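Local coordinates for YrbA (Sinorhizobium meliloti 2011, PDB 5NFM), which binds copper and other divalent metal cations through two conserved histidines and belongs to the BolA-like family, at residues H30-V35 with A66-T71; D8-G13 with Q50-A55; P15-T20 with V35-F40. One frame throughout, in Å; residues are numbered along the deposited sequence.

Interaction 1: residues H30-V35 with A66-T71; sequences HYAAEV and ALALQT. With LI (lithium ion), chain B; CU (copper (II) ion), chain C.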
ATOM      1  N   HIS A  30       1.214  -8.618   9.992  1.00  2.36           N
ATOM      2  CA  HIS A  30       2.138  -8.188   8.950  1.00  2.09           C
ATOM      3  C   HIS A  30       1.587  -8.585   7.586  1.00  2.21           C
ATOM      4  O   HIS A  30       1.065  -9.699   7.404  1.00  2.72           O
ATOM      5  CB  HIS A  30       3.517  -8.814   9.151  1.00  2.62           C
ATOM      6  CG  HIS A  30       4.213  -8.338  10.392  1.00  2.68           C
ATOM      7  ND1 HIS A  30       5.383  -8.910  10.827  1.00  3.21           N
ATOM      8  CD2 HIS A  30       3.922  -7.350  11.281  1.00  2.82           C
ATOM      9  CE1 HIS A  30       5.780  -8.305  11.934  1.00  3.47           C
ATOM     10  NE2 HIS A  30       4.912  -7.354  12.239  1.00  2.94           N
ATOM     11  N   TYR A  31       1.741  -7.664   6.629  1.00  2.48           N
ATOM     12  CA  TYR A  31       1.142  -7.757   5.311  1.00  2.64           C
ATOM     13  C   TYR A  31       2.162  -7.358   4.253  1.00  2.77           C
ATOM     14  O   TYR A  31       3.180  -6.716   4.546  1.00  2.96           O
ATOM     15  CB  TYR A  31      -0.058  -6.800   5.195  1.00  3.50           C
ATOM     16  CG  TYR A  31      -1.199  -7.080   6.154  1.00  3.34           C
ATOM     17  CD1 TYR A  31      -1.148  -6.655   7.476  1.00  4.06           C
ATOM     18  CD2 TYR A  31      -2.340  -7.756   5.736  1.00  3.69           C
ATOM     19  CE1 TYR A  31      -2.202  -6.886   8.352  1.00  4.70           C
ATOM     20  CE2 TYR A  31      -3.400  -7.991   6.609  1.00  4.28           C
ATOM     21  CZ  TYR A  31      -3.323  -7.551   7.916  1.00  4.12           C
ATOM     22  OH  TYR A  31      -4.362  -7.759   8.793  1.00  5.69           O
ATOM     23  N   ALA A  32       1.858  -7.730   3.008  1.00  3.49           N
ATOM     24  CA  ALA A  32       2.538  -7.199   1.842  1.00  3.80           C
ATOM     25  C   ALA A  32       1.477  -6.615   0.917  1.00  4.70           C
ATOM     26  O   ALA A  32       0.366  -7.139   0.818  1.00  7.73           O
ATOM     27  CB  ALA A  32       3.340  -8.284   1.126  1.00  6.40           C
ATOM     28  N   ALA A  33       1.814  -5.511   0.266  1.00  4.26           N
ATOM     29  CA  ALA A  33       0.910  -4.835  -0.657  1.00  5.00           C
ATOM     30  C   ALA A  33       1.623  -4.554  -1.968  1.00  4.33           C
ATOM     31  O   ALA A  33       2.741  -4.033  -1.970  1.00  5.18           O
ATOM     32  CB  ALA A  33       0.401  -3.511  -0.076  1.00  7.10           C
ATOM     33  N   GLU A  34       0.961  -4.881  -3.078  1.00  3.54           N
ATOM     34  CA  GLU A  34       1.353  -4.396  -4.393  1.00  3.24           C
ATOM     35  C   GLU A  34       0.375  -3.300  -4.793  1.00  2.91           C
ATOM     36  O   GLU A  34      -0.841  -3.489  -4.699  1.00  4.56           O
ATOM     37  CB  GLU A  34       1.346  -5.500  -5.444  1.00  4.74           C
ATOM     38  CG  GLU A  34       1.788  -4.970  -6.791  1.00  9.12           C
ATOM     39  CD  GLU A  34       1.925  -6.040  -7.833  1.00 11.71           C
ATOM     40  OE1 GLU A  34       1.549  -7.202  -7.569  1.00 15.87           O
ATOM     41  OE2 GLU A  34       2.423  -5.708  -8.925  1.00 13.03           O
ATOM     42  N   VAL A  35       0.915  -2.151  -5.199  1.00  2.53           N
ATOM     43  CA  VAL A  35       0.105  -1.007  -5.591  1.00  2.54           C
ATOM     44  C   VAL A  35       0.591  -0.536  -6.953  1.00  2.44           C
ATOM     45  O   VAL A  35       1.768  -0.178  -7.108  1.00  2.92           O
ATOM     46  CB  VAL A  35       0.177   0.139  -4.565  1.00  2.78           C
ATOM     47  CG1 VAL A  35      -0.797   1.242  -4.938  1.00  4.15           C
ATOM     48  CG2 VAL A  35      -0.091  -0.377  -3.151  1.00  3.61           C
ATOM     49  N   ALA A  66       5.444  -3.502   8.915  1.00  2.15           N
ATOM     50  CA  ALA A  66       4.244  -4.320   8.879  1.00  2.50           C
ATOM     51  C   ALA A  66       3.536  -4.297   7.533  1.00  2.32           C
ATOM     52  O   ALA A  66       2.634  -5.113   7.321  1.00  2.89           O
ATOM     53  CB  ALA A  66       3.272  -3.902   9.988  1.00  3.19           C
ATOM     54  N   LEU A  67       3.918  -3.391   6.628  1.00  2.50           N
ATOM     55  CA  LEU A  67       3.347  -3.346   5.279  1.00  2.46           C
ATOM     56  C   LEU A  67       4.501  -3.323   4.276  1.00  2.53           C
ATOM     57  O   LEU A  67       5.038  -2.258   3.949  1.00  3.47           O
ATOM     58  CB  LEU A  67       2.426  -2.134   5.115  1.00  3.04           C
ATOM     59  CG  LEU A  67       1.615  -2.134   3.814  1.00  3.97           C
ATOM     60  CD1 LEU A  67       0.642  -3.304   3.764  1.00  6.88           C
ATOM     61  CD2 LEU A  67       0.878  -0.818   3.662  1.00  7.33           C
ATOM     62  N   ALA A  68       4.893  -4.506   3.797  1.00  2.63           N
ATOM     63  CA  ALA A  68       5.985  -4.623   2.834  1.00  2.70           C
ATOM     64  C   ALA A  68       5.457  -4.282   1.442  1.00  3.36           C
ATOM     65  O   ALA A  68       4.452  -4.846   1.004  1.00  6.14           O
ATOM     66  CB  ALA A  68       6.540  -6.045   2.853  1.00  4.66           C
ATOM     67  N   LEU A  69       6.140  -3.379   0.740  1.00  2.95           N
ATOM     68  CA  LEU A  69       5.575  -2.725  -0.431  1.00  2.87           C
ATOM     69  C   LEU A  69       6.248  -3.112  -1.745  1.00  2.93           C
ATOM     70  O   LEU A  69       7.476  -3.253  -1.831  1.00  3.67           O
ATOM     71  CB  LEU A  69       5.667  -1.200  -0.291  1.00  3.73           C
ATOM     72  CG  LEU A  69       4.849  -0.589   0.852  1.00  4.42           C
ATOM     73  CD1 LEU A  69       5.123   0.900   0.981  1.00  5.67           C
ATOM     74  CD2 LEU A  69       3.359  -0.836   0.658  1.00  7.45           C
ATOM     75  N   GLN A  70       5.417  -3.232  -2.776  0.83  2.72           N
ATOM     76  CA  GLN A  70       5.848  -3.325  -4.162  0.83  2.81           C
ATOM     77  C   GLN A  70       4.979  -2.361  -4.952  0.83  2.49           C
ATOM     78  O   GLN A  70       3.749  -2.433  -4.870  0.83  4.17           O
ATOM     79  CB  GLN A  70       5.646  -4.762  -4.653  0.83  6.90           C
ATOM     80  CG  GLN A  70       5.845  -5.027  -6.120  0.83 18.53           C
ATOM     81  CD  GLN A  70       5.486  -6.463  -6.474  0.83 20.72           C
ATOM     82  OE1 GLN A  70       5.103  -7.251  -5.607  0.83 22.08           O
ATOM     83  NE2 GLN A  70       5.599  -6.805  -7.750  0.83 29.79           N
ATOM     84  N   THR A  71       5.604  -1.452  -5.693  1.00  2.21           N
ATOM     85  CA  THR A  71       4.868  -0.444  -6.432  1.00  2.12           C
ATOM     86  C   THR A  71       5.381  -0.347  -7.861  1.00  1.97           C
ATOM     87  O   THR A  71       6.544  -0.641  -8.157  1.00  2.47           O
ATOM     88  CB  THR A  71       4.975   0.926  -5.736  1.00  2.28           C
ATOM     89  OG1 THR A  71       6.346   1.226  -5.470  1.00  2.37           O
ATOM     90  CG2 THR A  71       4.215   0.934  -4.416  1.00  2.93           C
TER
HETATM   91 LI    LI B 101       0.304 -11.259   8.249  1.00  2.93          LI
HETATM   92 CU    CU C 102       5.162  -6.127  13.804  1.00  4.14          CU
HETATM   93  O   HOH W   1       2.931  -5.206  13.784  1.00  8.07           O
HETATM   94  O   HOH W   2       7.104  -7.300  14.680  1.00 10.11           O
HETATM   95  O   HOH W   3       4.243  -7.483  14.987  1.00  8.45           O
HETATM   96  O   HOH W   4       5.130  -5.063  15.524  1.00 10.31           O

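Interaction 2: residues D8-G13 with Q50-A55; sequences DMIKAG and QMVYNA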
ATOM      1  N   ASP A   8      -8.783  -0.576   1.091  1.00  2.42           N
ATOM      2  CA  ASP A   8      -9.694   0.562   0.992  1.00  2.48           C
ATOM      3  C   ASP A   8      -8.941   1.880   1.157  1.00  2.75           C
ATOM      4  O   ASP A   8      -9.179   2.840   0.413  1.00  3.64           O
ATOM      5  CB  ASP A   8     -10.777   0.471   2.075  1.00  2.99           C
ATOM      6  CG  ASP A   8     -11.857  -0.581   1.800  1.00  3.43           C
ATOM      7  OD1 ASP A   8     -11.946  -1.121   0.682  1.00  3.70           O
ATOM      8  OD2 ASP A   8     -12.639  -0.827   2.750  1.00  4.55           O
ATOM      9  N   MET A   9      -8.063   1.966   2.158  1.00  2.74           N
ATOM     10  CA  MET A   9      -7.380   3.231   2.407  1.00  3.56           C
ATOM     11  C   MET A   9      -6.450   3.588   1.255  1.00  3.06           C
ATOM     12  O   MET A   9      -6.360   4.755   0.852  1.00  3.43           O
ATOM     13  CB  MET A   9      -6.632   3.169   3.731  1.00  6.52           C
ATOM     14  CG  MET A   9      -7.571   3.104   4.926  1.00 10.10           C
ATOM     15  SD  MET A   9      -6.707   3.373   6.461  1.00 17.95           S
ATOM     16  CE  MET A   9      -6.431   5.136   6.279  1.00 34.83           C
ATOM     17  N   ILE A  10      -5.747   2.599   0.702  1.00  3.26           N
ATOM     18  CA  ILE A  10      -4.870   2.885  -0.427  1.00  3.77           C
ATOM     19  C   ILE A  10      -5.681   3.384  -1.613  1.00  4.14           C
ATOM     20  O   ILE A  10      -5.309   4.370  -2.267  1.00  5.30           O
ATOM     21  CB  ILE A  10      -4.011   1.659  -0.781  1.00  3.30           C
ATOM     22  CG1 ILE A  10      -3.085   1.310   0.387  1.00  3.84           C
ATOM     23  CG2 ILE A  10      -3.216   1.939  -2.054  1.00  4.86           C
ATOM     24  CD1 ILE A  10      -2.335  -0.010   0.225  1.00  4.05           C
ATOM     25  N   LYS A  11      -6.809   2.734  -1.902  1.00  3.69           N
ATOM     26  CA  LYS A  11      -7.584   3.126  -3.072  1.00  4.86           C
ATOM     27  C   LYS A  11      -8.290   4.463  -2.888  1.00  4.55           C
ATOM     28  O   LYS A  11      -8.504   5.180  -3.872  1.00  6.76           O
ATOM     29  CB  LYS A  11      -8.539   2.009  -3.451  1.00  5.85           C
ATOM     30  CG  LYS A  11      -7.749   0.816  -3.988  1.00 16.16           C
ATOM     31  CD  LYS A  11      -8.607  -0.368  -4.348  1.00 29.21           C
ATOM     32  CE  LYS A  11      -9.500  -0.066  -5.529  1.00 19.29           C
ATOM     33  NZ  LYS A  11     -10.013  -1.329  -6.127  1.00 22.40           N
ATOM     34  N   ALA A  12      -8.644   4.822  -1.654  1.00  4.28           N
ATOM     35  CA  ALA A  12      -9.207   6.148  -1.406  1.00  4.19           C
ATOM     36  C   ALA A  12      -8.142   7.225  -1.578  1.00  3.92           C
ATOM     37  O   ALA A  12      -8.412   8.298  -2.131  1.00  4.75           O
ATOM     38  CB  ALA A  12      -9.798   6.218  -0.000  1.00  5.25           C
ATOM     39  N   GLY A  13      -6.928   6.951  -1.100  1.00  3.56           N
ATOM     40  CA  GLY A  13      -5.886   7.961  -1.108  1.00  3.78           C
ATOM     41  C   GLY A  13      -5.161   8.097  -2.429  1.00  3.29           C
ATOM     42  O   GLY A  13      -4.602   9.162  -2.716  1.00  4.37           O
ATOM     43  N   GLN A  50       6.385   6.446  -0.284  1.00  1.62           N
ATOM     44  CA  GLN A  50       5.909   7.575   0.510  1.00  1.63           C
ATOM     45  C   GLN A  50       4.420   7.831   0.273  1.00  1.69           C
ATOM     46  O   GLN A  50       3.671   8.132   1.215  1.00  1.94           O
ATOM     47  CB  GLN A  50       6.735   8.830   0.187  1.00  1.65           C
ATOM     48  CG  GLN A  50       6.345  10.044   1.023  1.00  1.83           C
ATOM     49  CD  GLN A  50       6.653   9.819   2.493  1.00  1.74           C
ATOM     50  OE1 GLN A  50       7.818   9.599   2.862  1.00  1.92           O
ATOM     51  NE2 GLN A  50       5.628   9.845   3.338  1.00  2.51           N
ATOM     52  N   MET A  51       3.980   7.763  -0.988  1.00  1.83           N
ATOM     53  CA  MET A  51       2.564   7.980  -1.289  1.00  1.89           C
ATOM     54  C   MET A  51       1.685   6.925  -0.628  1.00  1.72           C
ATOM     55  O   MET A  51       0.565   7.229  -0.191  1.00  2.12           O
ATOM     56  CB  MET A  51       2.339   7.984  -2.800  1.00  2.34           C
ATOM     57  CG  MET A  51       2.980   9.179  -3.479  1.00  3.03           C
ATOM     58  SD  MET A  51       2.773   9.162  -5.266  1.00  7.68           S
ATOM     59  CE  MET A  51       1.013   9.443  -5.396  1.00 11.69           C
ATOM     60  N   VAL A  52       2.158   5.675  -0.567  1.00  1.76           N
ATOM     61  CA  VAL A  52       1.384   4.624   0.093  1.00  1.72           C
ATOM     62  C   VAL A  52       1.329   4.862   1.603  1.00  1.68           C
ATOM     63  O   VAL A  52       0.259   4.761   2.214  1.00  2.20           O
ATOM     64  CB  VAL A  52       1.928   3.225  -0.253  1.00  2.09           C
ATOM     65  CG1 VAL A  52       1.084   2.160   0.463  1.00  2.90           C
ATOM     66  CG2 VAL A  52       1.904   2.996  -1.767  1.00  2.50           C
ATOM     67  N   TYR A  53       2.472   5.189   2.229  1.00  1.80           N
ATOM     68  CA  TYR A  53       2.427   5.512   3.652  1.00  1.66           C
ATOM     69  C   TYR A  53       1.442   6.652   3.907  1.00  1.72           C
ATOM     70  O   TYR A  53       0.646   6.604   4.856  1.00  1.96           O
ATOM     71  CB  TYR A  53       3.818   5.880   4.199  1.00  2.10           C
ATOM     72  CG  TYR A  53       4.852   4.779   4.099  1.00  1.93           C
ATOM     73  CD1 TYR A  53       4.587   3.495   4.561  1.00  2.57           C
ATOM     74  CD2 TYR A  53       6.103   5.033   3.554  1.00  1.91           C
ATOM     75  CE1 TYR A  53       5.539   2.492   4.469  1.00  2.79           C
ATOM     76  CE2 TYR A  53       7.057   4.038   3.449  1.00  2.13           C
ATOM     77  CZ  TYR A  53       6.776   2.767   3.901  1.00  2.40           C
ATOM     78  OH  TYR A  53       7.748   1.801   3.782  1.00  3.30           O
ATOM     79  N   ASN A  54       1.474   7.687   3.063  1.00  1.90           N
ATOM     80  CA  ASN A  54       0.543   8.799   3.247  1.00  1.77           C
ATOM     81  C   ASN A  54      -0.902   8.308   3.221  1.00  2.02           C
ATOM     82  O   ASN A  54      -1.734   8.764   4.014  1.00  2.55           O
ATOM     83  CB  ASN A  54       0.715   9.845   2.144  1.00  1.98           C
ATOM     84  CG  ASN A  54       2.020  10.608   2.228  1.00  1.89           C
ATOM     85  OD1 ASN A  54       2.769  10.507   3.207  1.00  2.21           O
ATOM     86  ND2 ASN A  54       2.289  11.394   1.195  1.00  3.42           N
ATOM     87  N   ALA A  55      -1.229   7.407   2.287  1.00  2.10           N
ATOM     88  CA  ALA A  55      -2.606   6.946   2.136  1.00  2.33           C
ATOM     89  C   ALA A  55      -3.108   6.202   3.372  1.00  2.37           C
ATOM     90  O   ALA A  55      -4.313   6.223   3.656  1.00  3.13           O
ATOM     91  CB  ALA A  55      -2.732   6.059   0.897  1.00  3.22           C
TER
HETATM   92  O   HOH W   5      -6.689   6.964   2.500  1.00  4.31           O

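Interaction 3: residues P15-T20 with V35-F40; sequences PGARVT and VVAEAF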
ATOM      1  N   PRO A  15      -6.350   7.531  -6.000  1.00  3.94           N
ATOM      2  CA  PRO A  15      -7.464   7.172  -6.883  1.00  4.85           C
ATOM      3  C   PRO A  15      -6.966   6.491  -8.150  1.00  4.79           C
ATOM      4  O   PRO A  15      -6.029   6.953  -8.799  1.00  6.14           O
ATOM      5  CB  PRO A  15      -8.125   8.524  -7.181  1.00  6.66           C
ATOM      6  CG  PRO A  15      -7.759   9.389  -6.030  1.00  7.45           C
ATOM      7  CD  PRO A  15      -6.375   8.959  -5.628  1.00  5.11           C
ATOM      8  N   GLY A  16      -7.618   5.394  -8.513  1.00  5.27           N
ATOM      9  CA  GLY A  16      -7.246   4.641  -9.694  1.00  6.60           C
ATOM     10  C   GLY A  16      -6.263   3.516  -9.449  1.00  6.04           C
ATOM     11  O   GLY A  16      -5.987   2.741 -10.375  1.00  9.01           O
ATOM     12  N   ALA A  17      -5.729   3.393  -8.239  1.00  4.23           N
ATOM     13  CA  ALA A  17      -4.735   2.366  -7.968  1.00  3.68           C
ATOM     14  C   ALA A  17      -5.350   0.973  -8.039  1.00  3.68           C
ATOM     15  O   ALA A  17      -6.503   0.752  -7.664  1.00  4.92           O
ATOM     16  CB  ALA A  17      -4.133   2.568  -6.580  1.00  4.45           C
ATOM     17  N   ARG A  18      -4.537   0.020  -8.500  1.00  3.36           N
ATOM     18  CA  ARG A  18      -4.821  -1.401  -8.378  1.00  3.69           C
ATOM     19  C   ARG A  18      -4.017  -1.930  -7.199  1.00  3.10           C
ATOM     20  O   ARG A  18      -2.806  -1.705  -7.122  1.00  5.19           O
ATOM     21  CB  ARG A  18      -4.422  -2.160  -9.644  1.00  6.09           C
ATOM     22  CG  ARG A  18      -5.140  -1.713 -10.906  1.00 10.63           C
ATOM     23  CD  ARG A  18      -5.218  -2.842 -11.917  1.00 20.58           C
ATOM     24  NE  ARG A  18      -3.914  -3.459 -12.147  1.00 15.63           N
ATOM     25  CZ  ARG A  18      -3.047  -3.074 -13.079  1.00 16.48           C
ATOM     26  NH1 ARG A  18      -3.332  -2.063 -13.895  1.00 12.74           N
ATOM     27  NH2 ARG A  18      -1.888  -3.708 -13.197  1.00 19.98           N
ATOM     28  N   VAL A  19      -4.680  -2.634  -6.292  1.00  3.09           N
ATOM     29  CA  VAL A  19      -4.073  -3.050  -5.033  1.00  2.81           C
ATOM     30  C   VAL A  19      -4.254  -4.550  -4.854  1.00  3.66           C
ATOM     31  O   VAL A  19      -5.354  -5.077  -5.036  1.00  5.37           O
ATOM     32  CB  VAL A  19      -4.692  -2.286  -3.851  1.00  4.15           C
ATOM     33  CG1 VAL A  19      -4.084  -2.734  -2.533  1.00  6.09           C
ATOM     34  CG2 VAL A  19      -4.531  -0.790  -4.051  1.00  6.85           C
ATOM     35  N   THR A  20      -3.171  -5.223  -4.454  1.00  3.26           N
ATOM     36  CA  THR A  20      -3.182  -6.634  -4.089  1.00  3.39           C
ATOM     37  C   THR A  20      -2.575  -6.750  -2.695  1.00  3.56           C
ATOM     38  O   THR A  20      -1.403  -6.416  -2.512  1.00  5.28           O
ATOM     39  CB  THR A  20      -2.349  -7.445  -5.097  1.00  5.14           C
ATOM     40  OG1 THR A  20      -2.823  -7.210  -6.435  1.00  6.91           O
ATOM     41  CG2 THR A  20      -2.391  -8.938  -4.788  1.00  7.29           C
ATOM     42  N   VAL A  35       0.915  -2.151  -5.199  1.00  2.53           N
ATOM     43  CA  VAL A  35       0.105  -1.007  -5.591  1.00  2.54           C
ATOM     44  C   VAL A  35       0.591  -0.536  -6.953  1.00  2.44           C
ATOM     45  O   VAL A  35       1.768  -0.178  -7.108  1.00  2.92           O
ATOM     46  CB  VAL A  35       0.177   0.139  -4.565  1.00  2.78           C
ATOM     47  CG1 VAL A  35      -0.797   1.242  -4.938  1.00  4.15           C
ATOM     48  CG2 VAL A  35      -0.091  -0.377  -3.151  1.00  3.61           C
ATOM     49  N   VAL A  36      -0.315  -0.520  -7.927  1.00  2.71           N
ATOM     50  CA  VAL A  36      -0.015  -0.116  -9.295  1.00  2.64           C
ATOM     51  C   VAL A  36      -0.852   1.121  -9.592  1.00  2.56           C
ATOM     52  O   VAL A  36      -2.081   1.077  -9.480  1.00  3.59           O
ATOM     53  CB  VAL A  36      -0.335  -1.237 -10.296  1.00  3.44           C
ATOM     54  CG1 VAL A  36       0.037  -0.806 -11.707  1.00  4.40           C
ATOM     55  CG2 VAL A  36       0.396  -2.515  -9.922  1.00  5.24           C
ATOM     56  N   ALA A  37      -0.199   2.229  -9.947  1.00  2.54           N
ATOM     57  CA  ALA A  37      -0.917   3.490 -10.105  1.00  2.70           C
ATOM     58  C   ALA A  37      -0.201   4.358 -11.129  1.00  2.48           C
ATOM     59  O   ALA A  37       1.030   4.458 -11.116  1.00  2.46           O
ATOM     60  CB  ALA A  37      -0.999   4.246  -8.773  1.00  4.00           C
ATOM     61  N   GLU A  38      -0.980   5.026 -11.985  1.00  2.81           N
ATOM     62  CA  GLU A  38      -0.377   5.905 -12.983  1.00  2.61           C
ATOM     63  C   GLU A  38       0.439   7.023 -12.343  1.00  2.69           C
ATOM     64  O   GLU A  38       1.477   7.427 -12.894  1.00  2.88           O
ATOM     65  CB  GLU A  38      -1.462   6.471 -13.899  1.00  3.08           C
ATOM     66  CG  GLU A  38      -0.898   7.286 -15.061  1.00  2.95           C
ATOM     67  CD  GLU A  38       0.014   6.479 -15.974  1.00  2.82           C
ATOM     68  OE1 GLU A  38      -0.288   5.280 -16.205  1.00  3.57           O
ATOM     69  OE2 GLU A  38       1.030   7.043 -16.454  1.00  2.93           O
ATOM     70  N   ALA A  39      -0.003   7.525 -11.183  1.00  3.25           N
ATOM     71  CA  ALA A  39       0.713   8.597 -10.504  1.00  3.92           C
ATOM     72  C   ALA A  39       2.121   8.178 -10.096  1.00  3.38           C
ATOM     73  O   ALA A  39       2.950   9.040  -9.780  1.00  4.97           O
ATOM     74  CB  ALA A  39      -0.074   9.036  -9.271  1.00  5.89           C
ATOM     75  N   PHE A  40       2.414   6.876 -10.097  1.00  2.39           N
ATOM     76  CA  PHE A  40       3.748   6.396  -9.771  1.00  2.13           C
ATOM     77  C   PHE A  40       4.738   6.504 -10.932  1.00  1.97           C
ATOM     78  O   PHE A  40       5.948   6.385 -10.702  1.00  2.32           O
ATOM     79  CB  PHE A  40       3.675   4.933  -9.330  1.00  1.89           C
ATOM     80  CG  PHE A  40       2.984   4.698  -7.995  1.00  2.04           C
ATOM     81  CD1 PHE A  40       2.699   5.722  -7.097  1.00  2.77           C
ATOM     82  CD2 PHE A  40       2.647   3.399  -7.644  1.00  2.53           C
ATOM     83  CE1 PHE A  40       2.085   5.438  -5.876  1.00  3.30           C
ATOM     84  CE2 PHE A  40       2.045   3.114  -6.422  1.00  3.11           C
ATOM     85  CZ  PHE A  40       1.758   4.135  -5.544  1.00  3.44           C
TER
HETATM   86  O   HOH W   6      -3.780   4.684 -11.999  1.00  6.88           O

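Interaction 1: residues H30-V35 with A66-T71
His30, packed against Ala66, serves two metals with two different atoms: its ring NE2 binds copper at 2.0 Å, while its backbone O binds lithium at 1.9 Å. CG lies beside the backbone N (chi1 -66°), and ring atom CD2 comes 3.7 Å from Ala66 CB. His65, the residue just before Ala66, is the second protein ligand of the copper, and four waters complete a six-ligand shell. Two of these waters stand roughly opposite each other in the plane of the His30 ring, each 2.4 Å from copper; such long bonds are consistent with a Jahn-Teller elongated octahedron. Asp23, Leu24 and Asp27 supply the other lithium ligands.

Beyond the metals, the strands run parallel in register, laced by five backbone hydrogen bonds from Tyr31 N to Ala66 O (2.8 Å) through Val35 N to Gln70 O (2.9 Å). On the face that helix 5-13 and helix 45-56 cover, Leu67 CD1 touches both Tyr31 CB and Ala33 CB (3.8 and 3.9 Å). On the other face, the Glu34 carboxylate stacks on the Gln70 amide, planes 11° apart, but in one of two Gln70 conformers, so this stack is at best partly occupied. The peptide joining His30 to Tyr31 thus gives its O to lithium and its N-H to Ala66 O, and the cation would probably polarise that N-H into a stronger donor.

Interaction 2: residues D8-G13 with Q50-A55
Met9 O takes two donors, Gly13 N of its own helix at 3.0 Å and a water at 2.8 Å. The same water gives a second hydrogen bond to Ala55 O, at 2.7 Å, so it bridges the carbonyls of two helices that make no direct hydrogen bond between these segments. The Met9 side chain reaches for the same carbonyl: its chain bends at chi3 (73°), and the CE methyl lies 3.5 Å from Ala55 O.

Beside the water the two backbones come close at Ala55, whose CB points toward segment 8-13 of helix 5-13. That methyl meets main chain rather than side chains, 4.0 Å from Ile10 CA and 4.2 Å from Gly13 CA. Because Gly13 carries no side chain, nothing on it stands between its backbone and the Ala55 methyl. The axes of segments 8-13 and 50-55 cross at 110°. In the alpha-beta-beta-alpha-alpha-beta order of the BolA fold their helices are the first two, and both pack on one face of the three-stranded sheet.

Deeper in, toward that sheet, the contact becomes purely apolar. The end methyl of Ile10, CD1, meets Val52 at 4.1 Å from CG1, the branch set anti to the backbone N (chi1 180°), the two side chains slanting past each other. Ile10 also rests on Val19 of strand 18-23, while Val52 sits against Leu69 and Thr71 of strand 67-72.

Interaction 3: residues P15-T20 with V35-F40
Arg18 CG lies beside the backbone N, anti to the carbonyl carbon (chi1 -60°), and a bend at chi3 (-51°) turns NE out of the extended line; Val36 CG1, anti to its own backbone N (chi1 -178°), meets the guanidinium. The two side chains lie side by side and point the same way. CG1 sits over one face of the guanidinium, 3.8 Å from Arg18 NH2, so it covers the NH2 end of that face.

Beneath them, Arg18 and Val36 form a hydrogen-bonded antiparallel pair: Arg18 N donates to Val36 O (2.8 Å) and Val36 N to Arg18 O (2.9 Å). This is the open end of the beta hairpin made by strands 18-23 and 31-36, and the neighbouring pair, Val19 with Val35, is non-hydrogen-bonded. Their side chains go to the other face, where Val35 meets Ile10 of helix 5-13. Ala17 CB touches Val35 CG1 at 3.9 Å and Ala37 CB at 4.2 Å.

Past Ala37 the chains part. A water accepts from Glu38 N at 2.8 Å and makes only a weak bond to Gly16 O, while the Phe40 ring turns back to put one face, at its centre, over Ala37 CB.

From the N terminus, helix 5-13 comes first and is met much later by helix 45-56, so interaction 2 closes the loop from 8-13 to 50-55. Interaction 3 lies wholly within that loop and closes the hairpin of strands 18-23 and 31-36. Interaction 1 starts inside the same loop, at 30-35, but ends beyond it at 66-71, crossing both of the others and adding the last strand to the sheet. Strand 31-36 is central: interactions 1 and 3 use its two edges and share Val35. Interaction 2 lays the helix pair on one face of this sheet, reaching interaction 3 on strand 18-23 and interaction 1 on strand 67-72.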